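Local atomic coordinates of streptomycin 3''-adenylyltransferase (Enterococcus faecalis, PDB entry 6SXJ), a protein that confers resistance to spectinomycin by transferring AMP from ATP to the 9-hydroxyl group of the antibiotic, with release of diphosphate. Residues Lys24-Gly29 against Val52-Leu57; Lys68-Ser73 against Phe106-Trp111; Trp98-Lys103 against Asp129-Leu134; Leu216-Arg221 against Asn242-Tyr247. All blocks are in the same frame, centred on the assembly; numbering follows the deposited sequence.

Contacts 1 and 2 both reach the mixed sheet of the nucleotidyltransferase domain: contact 1 pairs the ends of strands 27-33 and 47-53, and contact 2 sets the end region of helix 59-69 against strand 103-108, with centres about 18 Å apart. Contact 3 joins the loop leading into strand 103-108 to helix 130-139; its centre lies about 18 Å from that of contact 1 and 21 Å from that of contact 2. Contact 4 belongs to the C-terminal helical domain, its centre about 45, 34 and 30 Å from those of contacts 1, 2 and 3. A glycerol, probably from the crystallisation liquor, lies about 5 Å from the side chain of Ile28 in contact 1.

Contact 1: Lys24-Gly29 against Val52-Leu57; sequences KNNLIG and VVSEPL
The side-chain amide of Asn26 grips the backbone of Ser54 and Glu55 with three hydrogen bonds, just beyond the end of the strand pairing. Its CG lies anti to the backbone N (chi1 -167°), which sets CG toward the turn at Ser54-Glu55. OD1 accepts two N-H groups: Glu55 N, 2.9 Å from Asn26 OD1, lies in the carbonyl plane on a lone pair, whereas Ser54 N, at 3.0 Å from Asn26 OD1, sits above that plane. Asn26 ND2 returns a nearly straight bond (165°) to Glu55 O at 3.0 Å. Ser54 N is shared, since it also donates to Asn26 O, while Val53 CA directs a C-H toward Asn26 O.

Farther along, Val52 O receives Ile28 N at 2.8 Å and, weakly, Gly29 N, while Val52 N donates to Gly29 O. Ile28 CD1 reaches over to Ser54 OG at 3.4 Å and lies against Val52 CG1. Helix 8-23 covers Leu27 and Val53. With Ile28 and Gly29 both facing Val52, the pairing is a classic beta bulge between antiparallel strands 27-33 and 47-53 of the nucleotidyltransferase sheet.

Contact 2: Lys68-Ser73 against Phe106-Trp111; sequences KIRPIS and FIYGEW
Ile69, near the C-terminal end of helix 59-69, and Tyr108, on strand 103-108, approach to 7.9 Å between their CA atoms, and Ser73 and Glu110 to 8.2 Å, a separation bridged by side chains. Ile69 CG2 stands almost exactly on the ring normal of Tyr108, 3.5 Å from the ring centroid and only 2° off the normal, a CH-pi contact over one face. The two side chains run past each other in opposite directions, which brings Ile69 CD1 near Tyr108 CB and the phenol oxygen against the backbone of Arg70, with Tyr108 OH 3.3 Å from Arg70 CA. The guanidinium of Arg70 leads away, with NH1 bonded to Gln113.

The polar end centres on Glu110, where a bend at chi2 (-60°) turns CD toward Tyr108. Glu110 OE2 meets the Tyr108 ring at its edge, in plane; its 2.5 Å separation from Tyr108 OH is so short that the exact length is doubtful. Ser73 OG lies 2.7 Å from Glu110 OE2. Glu110 OE1 is held by Gln113 NE2, and Lys75 forms a long, weak ion pair with OE2. These last two neighbours would be expected to favour the ionised form of the buried carboxylate. The carboxylate thereby joins the end region of strand 103-108 to the turn after helix 59-69.

Contact 3: Trp98-Lys103 against Asp129-Leu134; sequences WNHPPK and DLTIML
Thr131 OG1, on the first turn of helix 130-139, receives the approach of three side chains from the loop 98-103. This loop leads into strand 103-108 of the nucleotidyltransferase sheet, and the contact packs it against the helix. The polar bond is to His100: ND1 lies 2.8 Å from Thr131 OG1, which meets the imidazole at its edge and in plane, in a hydrogen bond at 162°. OG1 lies anti to the carbonyl carbon of Thr131 (chi1 -71°), facing the loop and His100 ND1. Pro102 CD comes within 3.1 Å of Thr131 OG1, the two side chains crossing at about a right angle, and Trp98 CZ2 approaches the same oxygen at 3.3 Å, near the plane of the indole.

A cis peptide bond precedes Pro101, whose CB lies over the centre of one face of the His100 ring. Helix 159-173 also touches His100, and its Asp161 accepts a hydrogen bond from Trp98 NE1. Apolar packing extends the contact on both flanks of Thr131 in the sequence. Pro102 CG rests 3.9 Å from Leu130 CD2, and Leu134 CD1 meets the edge of the indole, 3.8 Å from Trp98 CZ3.

Contact 4: Leu216-Arg221 against Asn242-Tyr247; sequences LEHRER and NLTINY
Hydrogen bonding between His218, Arg221 and Thr244 converges on one hydroxyl. Arg221 NE donates to Thr244 OG1 at 2.8 Å in an almost straight bond (173°), with the oxygen in the guanidinium plane. His218 ND1 lies 2.9 Å from Thr244 OG1, at the edge of the imidazole. Two nitrogens thus grip the buried Thr244 hydroxyl, which accepts from Arg221 NE. A bend of the arginine chain at chi3 sets NE toward this oxygen.

A salt bridge within helix 216-229 gives the guanidinium a second partner: Arg221 NH2 meets Glu217 OE2 at 2.8 Å, from above the carboxylate plane.

In the aromatic contact, the planes of His218 and Tyr247 are near parallel (15°) but slid so far that the rings barely overlap, their centroids 4.5 Å from each other. Tyr247 CB makes a CH-pi contact over one face of the imidazole, 3.5 Å from the centroid of His218, and Glu217 CG covers the opposite face. Tyr247 OH is bonded to Ser214 and Arg251.

Van der Waals packing is slighter: Leu243 CB lies 3.5 Å from Arg221 NH2, oblique to the guanidinium. The helix segments cross at -106°, their axes 9.5 Å apart, a nearly perpendicular helix-helix packing within the C-terminal aminoglycoside adenylyltransferase domain.

Contact 1: Lys24-Gly29 against Val52-Leu57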
loop_
_atom_site.group_PDB
_atom_site.type_symbol
_atom_site.label_atom_id
_atom_site.label_comp_id
_atom_site.label_asym_id
_atom_site.label_seq_id
_atom_site.Cartn_x
_atom_site.Cartn_y
_atom_site.Cartn_z
ATOM N N LYS A 24 -22.667 0.529 8.749
ATOM C CA LYS A 24 -24.043 1.023 8.582
ATOM C C LYS A 24 -23.986 2.415 7.944
ATOM O O LYS A 24 -23.340 2.576 6.905
ATOM C CB LYS A 24 -24.757 0.941 9.924
ATOM C CG LYS A 24 -24.939 -0.478 10.454
ATOM C CD LYS A 24 -24.874 -0.517 11.982
ATOM C CE LYS A 24 -24.668 -1.936 12.511
ATOM N NZ LYS A 24 -23.706 -2.002 13.653
ATOM N N ASN A 25 -24.635 3.427 8.522
ATOM C CA ASN A 25 -24.726 4.735 7.881
ATOM C C ASN A 25 -23.478 5.590 8.062
ATOM O O ASN A 25 -23.436 6.711 7.540
ATOM C CB ASN A 25 -25.938 5.501 8.417
ATOM C CG ASN A 25 -27.246 5.008 7.832
ATOM O OD1 ASN A 25 -28.113 4.522 8.556
ATOM N ND2 ASN A 25 -27.392 5.126 6.515
ATOM N N ASN A 26 -22.469 5.109 8.785
ATOM C CA ASN A 26 -21.207 5.831 8.864
ATOM C C ASN A 26 -20.370 5.685 7.601
ATOM O O ASN A 26 -19.385 6.415 7.447
ATOM C CB ASN A 26 -20.400 5.346 10.070
ATOM C CG ASN A 26 -19.238 6.264 10.403
ATOM O OD1 ASN A 26 -19.255 7.453 10.081
ATOM N ND2 ASN A 26 -18.217 5.712 11.046
ATOM N N LEU A 27 -20.748 4.784 6.693
ATOM C CA LEU A 27 -19.950 4.470 5.515
ATOM C C LEU A 27 -20.331 5.404 4.376
ATOM O O LEU A 27 -21.479 5.394 3.918
ATOM C CB LEU A 27 -20.155 3.012 5.100
ATOM C CG LEU A 27 -19.504 2.555 3.794
ATOM C CD1 LEU A 27 -17.977 2.657 3.933
ATOM C CD2 LEU A 27 -19.923 1.133 3.417
ATOM N N ILE A 28 -19.369 6.199 3.913
ATOM C CA ILE A 28 -19.601 7.107 2.796
ATOM C C ILE A 28 -19.293 6.440 1.461
ATOM O O ILE A 28 -20.054 6.565 0.497
ATOM C CB ILE A 28 -18.769 8.392 2.977
ATOM C CG1 ILE A 28 -19.172 9.108 4.264
ATOM C CG2 ILE A 28 -18.955 9.308 1.777
ATOM C CD1 ILE A 28 -18.404 10.379 4.510
ATOM N N GLY A 29 -18.172 5.737 1.365
ATOM C CA GLY A 29 -17.786 5.149 0.102
ATOM C C GLY A 29 -16.787 4.030 0.304
ATOM O O GLY A 29 -16.002 4.044 1.255
ATOM N N VAL A 52 -14.097 5.435 3.224
ATOM C CA VAL A 52 -14.300 6.766 3.776
ATOM C C VAL A 52 -15.543 6.745 4.652
ATOM O O VAL A 52 -16.590 6.229 4.243
ATOM C CB VAL A 52 -14.434 7.830 2.674
ATOM C CG1 VAL A 52 -14.607 9.212 3.296
ATOM C CG2 VAL A 52 -13.219 7.801 1.763
ATOM N N VAL A 53 -15.427 7.335 5.841
ATOM C CA VAL A 53 -16.477 7.345 6.846
ATOM C C VAL A 53 -16.697 8.783 7.299
ATOM O O VAL A 53 -15.915 9.683 6.995
ATOM C CB VAL A 53 -16.134 6.446 8.052
ATOM C CG1 VAL A 53 -16.103 4.988 7.627
ATOM C CG2 VAL A 53 -14.802 6.866 8.667
ATOM N N SER A 54 -17.788 8.987 8.031
ATOM C CA SER A 54 -18.138 10.315 8.514
ATOM C C SER A 54 -17.525 10.621 9.875
ATOM O O SER A 54 -16.996 11.719 10.075
ATOM C CB SER A 54 -19.661 10.455 8.593
ATOM O OG SER A 54 -20.208 10.799 7.332
ATOM N N GLU A 55 -17.588 9.680 10.808
ATOM C CA GLU A 55 -17.141 9.867 12.179
ATOM C C GLU A 55 -16.227 8.728 12.593
ATOM O O GLU A 55 -16.204 7.669 11.952
ATOM C CB GLU A 55 -18.329 9.934 13.149
ATOM C CG GLU A 55 -19.289 11.078 12.894
ATOM C CD GLU A 55 -20.734 10.646 13.004
ATOM O OE1 GLU A 55 -21.029 9.771 13.848
ATOM O OE2 GLU A 55 -21.571 11.183 12.246
ATOM N N PRO A 56 -15.467 8.906 13.675
ATOM C CA PRO A 56 -14.569 7.840 14.134
ATOM C C PRO A 56 -15.314 6.546 14.422
ATOM O O PRO A 56 -16.536 6.512 14.592
ATOM C CB PRO A 56 -13.949 8.418 15.414
ATOM C CG PRO A 56 -14.040 9.902 15.242
ATOM C CD PRO A 56 -15.313 10.144 14.465
ATOM N N LEU A 57 -14.548 5.463 14.468
ATOM C CA LEU A 57 -15.078 4.144 14.769
ATOM C C LEU A 57 -14.721 3.760 16.197
ATOM O O LEU A 57 -13.585 3.959 16.642
ATOM C CB LEU A 57 -14.525 3.101 13.801
ATOM C CG LEU A 57 -14.562 3.436 12.310
ATOM C CD1 LEU A 57 -14.270 2.172 11.524
ATOM C CD2 LEU A 57 -15.894 4.033 11.912
#

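Contact 2: Lys68-Ser73 against Phe106-Trp111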
loop_
_atom_site.group_PDB
_atom_site.type_symbol
_atom_site.label_atom_id
_atom_site.label_comp_id
_atom_site.label_asym_id
_atom_site.label_seq_id
_atom_site.Cartn_x
_atom_site.Cartn_y
_atom_site.Cartn_z
ATOM N N LYS A 68 -13.835 -9.968 11.074
ATOM C CA LYS A 68 -14.563 -10.394 9.884
ATOM C C LYS A 68 -13.690 -10.374 8.638
ATOM O O LYS A 68 -13.925 -11.157 7.712
ATOM C CB LYS A 68 -15.798 -9.506 9.690
ATOM C CG LYS A 68 -16.926 -9.762 10.696
ATOM C CD LYS A 68 -17.156 -11.257 10.912
ATOM C CE LYS A 68 -18.142 -11.529 12.026
ATOM N NZ LYS A 68 -19.538 -11.540 11.514
ATOM N N ILE A 69 -12.673 -9.513 8.589
ATOM C CA ILE A 69 -11.835 -9.505 7.394
ATOM C C ILE A 69 -10.823 -10.644 7.425
ATOM O O ILE A 69 -10.456 -11.188 6.375
ATOM C CB ILE A 69 -11.130 -8.150 7.221
ATOM C CG1 ILE A 69 -12.165 -7.056 6.953
ATOM C CG2 ILE A 69 -10.127 -8.242 6.079
ATOM C CD1 ILE A 69 -11.557 -5.692 6.696
ATOM N N ARG A 70 -10.360 -11.025 8.610
ATOM C CA ARG A 70 -9.242 -11.957 8.690
ATOM C C ARG A 70 -9.503 -13.284 7.996
ATOM O O ARG A 70 -8.582 -13.786 7.326
ATOM C CB ARG A 70 -8.881 -12.186 10.166
ATOM C CG ARG A 70 -8.001 -13.403 10.415
ATOM C CD ARG A 70 -7.396 -13.370 11.817
ATOM N NE ARG A 70 -8.389 -12.980 12.814
ATOM C CZ ARG A 70 -8.114 -12.303 13.922
ATOM N NH1 ARG A 70 -6.870 -11.935 14.184
ATOM N NH2 ARG A 70 -9.087 -12.000 14.772
ATOM N N PRO A 71 -10.683 -13.903 8.105
ATOM C CA PRO A 71 -10.867 -15.231 7.495
ATOM C C PRO A 71 -10.847 -15.211 5.980
ATOM O O PRO A 71 -10.594 -16.256 5.364
ATOM C CB PRO A 71 -12.242 -15.684 8.012
ATOM C CG PRO A 71 -12.689 -14.634 9.012
ATOM C CD PRO A 71 -11.930 -13.391 8.703
ATOM N N ILE A 72 -11.109 -14.067 5.356
ATOM C CA ILE A 72 -11.276 -13.998 3.913
ATOM C C ILE A 72 -10.074 -13.366 3.235
ATOM O O ILE A 72 -10.113 -13.104 2.029
ATOM C CB ILE A 72 -12.565 -13.253 3.542
ATOM C CG1 ILE A 72 -12.538 -11.827 4.080
ATOM C CG2 ILE A 72 -13.775 -13.972 4.108
ATOM C CD1 ILE A 72 -13.500 -10.899 3.359
ATOM N N SER A 73 -9.007 -13.100 3.977
ATOM C CA SER A 73 -7.794 -12.542 3.409
ATOM C C SER A 73 -6.702 -13.598 3.430
ATOM O O SER A 73 -6.645 -14.418 4.348
ATOM C CB SER A 73 -7.344 -11.297 4.191
ATOM O OG SER A 73 -5.982 -10.991 3.972
ATOM N N PHE A 106 -7.969 3.722 10.648
ATOM C CA PHE A 106 -7.950 2.278 10.816
ATOM C C PHE A 106 -7.217 1.680 9.632
ATOM O O PHE A 106 -7.276 2.209 8.518
ATOM C CB PHE A 106 -9.372 1.708 10.912
ATOM C CG PHE A 106 -9.430 0.207 10.915
ATOM C CD1 PHE A 106 -9.273 -0.496 12.092
ATOM C CD2 PHE A 106 -9.652 -0.503 9.735
ATOM C CE1 PHE A 106 -9.329 -1.875 12.106
ATOM C CE2 PHE A 106 -9.704 -1.885 9.741
ATOM C CZ PHE A 106 -9.546 -2.572 10.932
ATOM N N ILE A 107 -6.528 0.575 9.884
ATOM C CA ILE A 107 -5.842 -0.155 8.830
ATOM C C ILE A 107 -6.002 -1.642 9.102
ATOM O O ILE A 107 -5.646 -2.118 10.186
ATOM C CB ILE A 107 -4.352 0.219 8.742
ATOM C CG1 ILE A 107 -3.616 -0.725 7.786
ATOM C CG2 ILE A 107 -3.715 0.187 10.130
ATOM C CD1 ILE A 107 -3.940 -0.485 6.298
ATOM N N TYR A 108 -6.534 -2.372 8.119
ATOM C CA TYR A 108 -6.374 -3.815 8.056
ATOM C C TYR A 108 -5.204 -4.118 7.133
ATOM O O TYR A 108 -5.152 -3.614 6.005
ATOM C CB TYR A 108 -7.615 -4.558 7.543
ATOM C CG TYR A 108 -7.385 -6.055 7.649
ATOM C CD1 TYR A 108 -7.800 -6.767 8.769
ATOM C CD2 TYR A 108 -6.690 -6.744 6.664
ATOM C CE1 TYR A 108 -7.553 -8.125 8.888
ATOM C CE2 TYR A 108 -6.443 -8.093 6.774
ATOM C CZ TYR A 108 -6.867 -8.779 7.891
ATOM O OH TYR A 108 -6.609 -10.128 7.999
ATOM N N GLY A 109 -4.277 -4.945 7.612
ATOM C CA GLY A 109 -3.107 -5.341 6.852
ATOM C C GLY A 109 -2.486 -6.587 7.451
ATOM O O GLY A 109 -2.421 -6.715 8.679
ATOM N N GLU A 110 -2.026 -7.511 6.606
ATOM C CA GLU A 110 -1.559 -8.796 7.107
ATOM C C GLU A 110 -0.231 -8.688 7.842
ATOM O O GLU A 110 0.057 -9.545 8.679
ATOM C CB GLU A 110 -1.434 -9.798 5.958
ATOM C CG GLU A 110 -2.773 -10.293 5.426
ATOM C CD GLU A 110 -3.602 -10.996 6.481
ATOM O OE1 GLU A 110 -3.019 -11.681 7.350
ATOM O OE2 GLU A 110 -4.842 -10.847 6.458
ATOM N N TRP A 111 0.586 -7.672 7.546
ATOM C CA TRP A 111 1.808 -7.455 8.319
ATOM C C TRP A 111 1.517 -7.166 9.783
ATOM O O TRP A 111 2.443 -7.192 10.600
ATOM C CB TRP A 111 2.626 -6.302 7.731
ATOM C CG TRP A 111 1.934 -4.969 7.788
ATOM C CD1 TRP A 111 2.053 -4.027 8.761
ATOM C CD2 TRP A 111 1.015 -4.437 6.826
ATOM N NE1 TRP A 111 1.262 -2.943 8.471
ATOM C CE2 TRP A 111 0.621 -3.167 7.284
ATOM C CE3 TRP A 111 0.498 -4.911 5.616
ATOM C CZ2 TRP A 111 -0.273 -2.368 6.583
ATOM C CZ3 TRP A 111 -0.389 -4.118 4.923
ATOM C CH2 TRP A 111 -0.768 -2.861 5.404
#

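Contact 3: Trp98-Lys103 against Asp129-Leu134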
loop_
_atom_site.group_PDB
_atom_site.type_symbol
_atom_site.label_atom_id
_atom_site.label_comp_id
_atom_site.label_asym_id
_atom_site.label_seq_id
_atom_site.Cartn_x
_atom_site.Cartn_y
_atom_site.Cartn_z
ATOM N N TRP A 98 -6.164 20.150 4.025
ATOM C CA TRP A 98 -5.176 19.109 3.780
ATOM C C TRP A 98 -3.917 19.375 4.598
ATOM O O TRP A 98 -3.436 20.509 4.680
ATOM C CB TRP A 98 -4.818 19.026 2.299
ATOM C CG TRP A 98 -3.672 18.087 2.059
ATOM C CD1 TRP A 98 -2.401 18.420 1.698
ATOM C CD2 TRP A 98 -3.688 16.662 2.196
ATOM N NE1 TRP A 98 -1.627 17.292 1.589
ATOM C CE2 TRP A 98 -2.394 16.198 1.897
ATOM C CE3 TRP A 98 -4.672 15.731 2.547
ATOM C CZ2 TRP A 98 -2.061 14.841 1.917
ATOM C CZ3 TRP A 98 -4.337 14.386 2.572
ATOM C CH2 TRP A 98 -3.042 13.956 2.260
ATOM N N ASN A 99 -3.386 18.321 5.213
ATOM C CA ASN A 99 -2.176 18.442 6.022
ATOM C C ASN A 99 -1.370 17.161 5.900
ATOM O O ASN A 99 -1.883 16.077 6.195
ATOM C CB ASN A 99 -2.513 18.716 7.489
ATOM C CG ASN A 99 -1.285 18.678 8.386
ATOM O OD1 ASN A 99 -0.925 17.630 8.927
ATOM N ND2 ASN A 99 -0.633 19.825 8.541
ATOM N N HIS A 100 -0.121 17.285 5.476
ATOM C CA HIS A 100 0.775 16.136 5.454
ATOM C C HIS A 100 1.595 16.094 6.740
ATOM O O HIS A 100 2.188 17.112 7.122
ATOM C CB HIS A 100 1.704 16.200 4.256
ATOM C CG HIS A 100 2.719 15.104 4.228
ATOM N ND1 HIS A 100 2.414 13.815 3.845
ATOM C CD2 HIS A 100 4.033 15.099 4.548
ATOM C CE1 HIS A 100 3.497 13.066 3.926
ATOM N NE2 HIS A 100 4.495 13.821 4.349
ATOM N N PRO A 101 1.662 14.946 7.438
ATOM C CA PRO A 101 1.044 13.654 7.100
ATOM C C PRO A 101 -0.428 13.571 7.508
ATOM O O PRO A 101 -0.816 14.200 8.486
ATOM C CB PRO A 101 1.890 12.652 7.887
ATOM C CG PRO A 101 2.334 13.411 9.096
ATOM C CD PRO A 101 2.398 14.885 8.714
ATOM N N PRO A 102 -1.236 12.813 6.767
ATOM C CA PRO A 102 -2.678 12.807 7.027
ATOM C C PRO A 102 -3.068 11.846 8.142
ATOM O O PRO A 102 -2.317 10.954 8.539
ATOM C CB PRO A 102 -3.278 12.369 5.685
ATOM C CG PRO A 102 -2.207 11.517 5.062
ATOM C CD PRO A 102 -0.877 12.015 5.576
ATOM N N LYS A 103 -4.281 12.054 8.646
ATOM C CA LYS A 103 -4.831 11.202 9.685
ATOM C C LYS A 103 -5.462 9.946 9.090
ATOM O O LYS A 103 -6.161 9.996 8.073
ATOM C CB LYS A 103 -5.863 11.975 10.506
ATOM C CG LYS A 103 -5.268 13.056 11.431
ATOM C CD LYS A 103 -6.350 14.055 11.855
ATOM C CE LYS A 103 -5.792 15.458 12.086
ATOM N NZ LYS A 103 -6.699 16.524 11.550
ATOM N N ASP A 129 2.751 7.746 4.503
ATOM C CA ASP A 129 2.584 6.933 3.306
ATOM C C ASP A 129 1.180 7.063 2.734
ATOM O O ASP A 129 0.984 6.892 1.526
ATOM C CB ASP A 129 2.890 5.470 3.619
ATOM C CG ASP A 129 4.372 5.169 3.594
ATOM O OD1 ASP A 129 5.094 5.807 2.801
ATOM O OD2 ASP A 129 4.820 4.297 4.370
ATOM N N LEU A 130 0.191 7.355 3.582
ATOM C CA LEU A 130 -1.177 7.516 3.106
ATOM C C LEU A 130 -1.303 8.675 2.129
ATOM O O LEU A 130 -2.234 8.695 1.314
ATOM C CB LEU A 130 -2.113 7.713 4.298
ATOM C CG LEU A 130 -3.587 7.954 3.985
ATOM C CD1 LEU A 130 -4.223 6.764 3.283
ATOM C CD2 LEU A 130 -4.320 8.271 5.277
ATOM N N THR A 131 -0.388 9.640 2.180
ATOM C CA THR A 131 -0.429 10.717 1.198
ATOM C C THR A 131 -0.182 10.192 -0.212
ATOM O O THR A 131 -0.728 10.728 -1.181
ATOM C CB THR A 131 0.598 11.798 1.551
ATOM O OG1 THR A 131 0.150 12.511 2.708
ATOM C CG2 THR A 131 0.771 12.774 0.392
ATOM N N ILE A 132 0.662 9.173 -0.351
ATOM C CA ILE A 132 0.906 8.583 -1.663
ATOM C C ILE A 132 -0.277 7.729 -2.090
ATOM O O ILE A 132 -0.595 7.649 -3.285
ATOM C CB ILE A 132 2.204 7.763 -1.620
ATOM C CG1 ILE A 132 3.330 8.589 -0.993
ATOM C CG2 ILE A 132 2.607 7.316 -3.009
ATOM C CD1 ILE A 132 4.553 7.769 -0.631
ATOM N N MET A 133 -0.940 7.082 -1.131
ATOM C CA MET A 133 -2.109 6.273 -1.438
ATOM C C MET A 133 -3.261 7.147 -1.907
ATOM O O MET A 133 -3.843 6.908 -2.971
ATOM C CB MET A 133 -2.511 5.466 -0.205
ATOM C CG MET A 133 -1.358 4.726 0.440
ATOM S SD MET A 133 -1.802 3.888 1.966
ATOM C CE MET A 133 -3.451 3.283 1.584
ATOM N N LEU A 134 -3.600 8.170 -1.122
ATOM C CA LEU A 134 -4.673 9.077 -1.514
ATOM C C LEU A 134 -4.368 9.732 -2.853
ATOM O O LEU A 134 -5.273 9.954 -3.667
ATOM C CB LEU A 134 -4.890 10.132 -0.431
ATOM C CG LEU A 134 -5.270 9.616 0.958
ATOM C CD1 LEU A 134 -5.414 10.767 1.944
ATOM C CD2 LEU A 134 -6.554 8.807 0.886
#

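Contact 4: Leu216-Arg221 against Asn242-Tyr247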
loop_
_atom_site.group_PDB
_atom_site.type_symbol
_atom_site.label_atom_id
_atom_site.label_comp_id
_atom_site.label_asym_id
_atom_site.label_seq_id
_atom_site.Cartn_x
_atom_site.Cartn_y
_atom_site.Cartn_z
ATOM N N LEU A 216 25.625 -2.162 -14.059
ATOM C CA LEU A 216 25.455 -3.611 -14.080
ATOM C C LEU A 216 25.296 -4.215 -12.688
ATOM O O LEU A 216 24.316 -4.921 -12.416
ATOM C CB LEU A 216 26.651 -4.253 -14.798
ATOM C CG LEU A 216 26.749 -5.780 -14.726
ATOM C CD1 LEU A 216 25.650 -6.418 -15.586
ATOM C CD2 LEU A 216 28.126 -6.270 -15.157
ATOM N N GLU A 217 26.270 -3.977 -11.803
ATOM C CA GLU A 217 26.234 -4.605 -10.485
ATOM C C GLU A 217 24.903 -4.345 -9.791
ATOM O O GLU A 217 24.339 -5.240 -9.148
ATOM C CB GLU A 217 27.401 -4.102 -9.629
ATOM C CG GLU A 217 27.290 -2.667 -9.130
ATOM C CD GLU A 217 28.298 -2.369 -8.015
ATOM O OE1 GLU A 217 28.947 -1.296 -8.045
ATOM O OE2 GLU A 217 28.442 -3.218 -7.110
ATOM N N HIS A 218 24.379 -3.125 -9.922
ATOM C CA HIS A 218 23.105 -2.780 -9.308
ATOM C C HIS A 218 21.940 -3.397 -10.075
ATOM O O HIS A 218 20.987 -3.891 -9.466
ATOM C CB HIS A 218 22.958 -1.260 -9.239
ATOM C CG HIS A 218 24.007 -0.589 -8.405
ATOM N ND1 HIS A 218 24.449 -1.104 -7.204
ATOM C CD2 HIS A 218 24.701 0.556 -8.600
ATOM C CE1 HIS A 218 25.372 -0.308 -6.699
ATOM N NE2 HIS A 218 25.543 0.707 -7.527
ATOM N N ARG A 219 22.004 -3.386 -11.408
ATOM C CA ARG A 219 20.978 -4.052 -12.203
ATOM C C ARG A 219 20.889 -5.532 -11.851
ATOM O O ARG A 219 19.800 -6.057 -11.596
ATOM C CB ARG A 219 21.278 -3.875 -13.689
ATOM C CG ARG A 219 20.649 -4.945 -14.564
ATOM C CD ARG A 219 20.552 -4.471 -15.997
ATOM N NE ARG A 219 21.791 -4.691 -16.739
ATOM C CZ ARG A 219 22.524 -3.724 -17.283
ATOM N NH1 ARG A 219 22.153 -2.453 -17.167
ATOM N NH2 ARG A 219 23.632 -4.031 -17.943
ATOM N N GLU A 220 22.029 -6.222 -11.839
ATOM C CA GLU A 220 22.047 -7.626 -11.437
ATOM C C GLU A 220 21.259 -7.836 -10.146
ATOM O O GLU A 220 20.391 -8.712 -10.072
ATOM C CB GLU A 220 23.494 -8.105 -11.269
ATOM C CG GLU A 220 24.168 -8.586 -12.552
ATOM C CD GLU A 220 25.659 -8.867 -12.368
ATOM O OE1 GLU A 220 26.448 -8.537 -13.281
ATOM O OE2 GLU A 220 26.044 -9.414 -11.310
ATOM N N ARG A 221 21.538 -7.026 -9.116
ATOM C CA ARG A 221 20.862 -7.215 -7.833
ATOM C C ARG A 221 19.390 -6.813 -7.903
ATOM O O ARG A 221 18.545 -7.440 -7.251
ATOM C CB ARG A 221 21.588 -6.426 -6.736
ATOM C CG ARG A 221 22.867 -7.101 -6.230
ATOM C CD ARG A 221 23.462 -6.398 -5.015
ATOM N NE ARG A 221 24.137 -5.147 -5.358
ATOM C CZ ARG A 221 25.448 -5.030 -5.567
ATOM N NH1 ARG A 221 26.239 -6.092 -5.475
ATOM N NH2 ARG A 221 25.974 -3.851 -5.872
ATOM N N ASN A 242 23.707 -3.400 0.361
ATOM C CA ASN A 242 23.999 -2.047 0.812
ATOM C C ASN A 242 24.327 -1.136 -0.366
ATOM O O ASN A 242 23.843 -0.000 -0.436
ATOM C CB ASN A 242 25.151 -2.079 1.819
ATOM C CG ASN A 242 26.290 -2.972 1.372
ATOM O OD1 ASN A 242 26.082 -4.133 1.011
ATOM N ND2 ASN A 242 27.507 -2.432 1.393
ATOM N N LEU A 243 25.125 -1.627 -1.315
ATOM C CA LEU A 243 25.586 -0.780 -2.414
ATOM C C LEU A 243 24.429 -0.310 -3.282
ATOM O O LEU A 243 24.352 0.867 -3.657
ATOM C CB LEU A 243 26.610 -1.542 -3.254
ATOM C CG LEU A 243 27.737 -2.156 -2.428
ATOM C CD1 LEU A 243 28.693 -2.949 -3.283
ATOM C CD2 LEU A 243 28.474 -1.054 -1.677
ATOM N N THR A 244 23.527 -1.224 -3.635
ATOM C CA THR A 244 22.412 -0.841 -4.496
ATOM C C THR A 244 21.443 0.076 -3.762
ATOM O O THR A 244 20.945 1.051 -4.336
ATOM C CB THR A 244 21.695 -2.092 -5.007
ATOM O OG1 THR A 244 22.585 -2.859 -5.827
ATOM C CG2 THR A 244 20.479 -1.711 -5.811
ATOM N N ILE A 245 21.151 -0.228 -2.495
ATOM C CA ILE A 245 20.342 0.680 -1.683
ATOM C C ILE A 245 20.939 2.080 -1.728
ATOM O O ILE A 245 20.243 3.072 -1.987
ATOM C CB ILE A 245 20.243 0.154 -0.238
ATOM C CG1 ILE A 245 19.479 -1.175 -0.200
ATOM C CG2 ILE A 245 19.574 1.178 0.666
ATOM C CD1 ILE A 245 17.974 -1.015 -0.119
ATOM N N ASN A 246 22.248 2.180 -1.468
ATOM C CA ASN A 246 22.929 3.467 -1.544
ATOM C C ASN A 246 22.773 4.076 -2.931
ATOM O O ASN A 246 22.417 5.252 -3.070
ATOM C CB ASN A 246 24.408 3.296 -1.190
ATOM C CG ASN A 246 24.622 2.975 0.276
ATOM O OD1 ASN A 246 23.727 3.175 1.102
ATOM N ND2 ASN A 246 25.811 2.469 0.609
ATOM N N TYR A 247 23.014 3.276 -3.970
ATOM C CA TYR A 247 22.869 3.771 -5.334
ATOM C C TYR A 247 21.458 4.294 -5.585
ATOM O O TYR A 247 21.273 5.415 -6.078
ATOM C CB TYR A 247 23.199 2.661 -6.332
ATOM C CG TYR A 247 22.700 2.972 -7.725
ATOM C CD1 TYR A 247 23.348 3.916 -8.510
ATOM C CD2 TYR A 247 21.569 2.344 -8.248
ATOM C CE1 TYR A 247 22.902 4.224 -9.774
ATOM C CE2 TYR A 247 21.117 2.644 -9.524
ATOM C CZ TYR A 247 21.791 3.588 -10.281
ATOM O OH TYR A 247 21.364 3.911 -11.551
#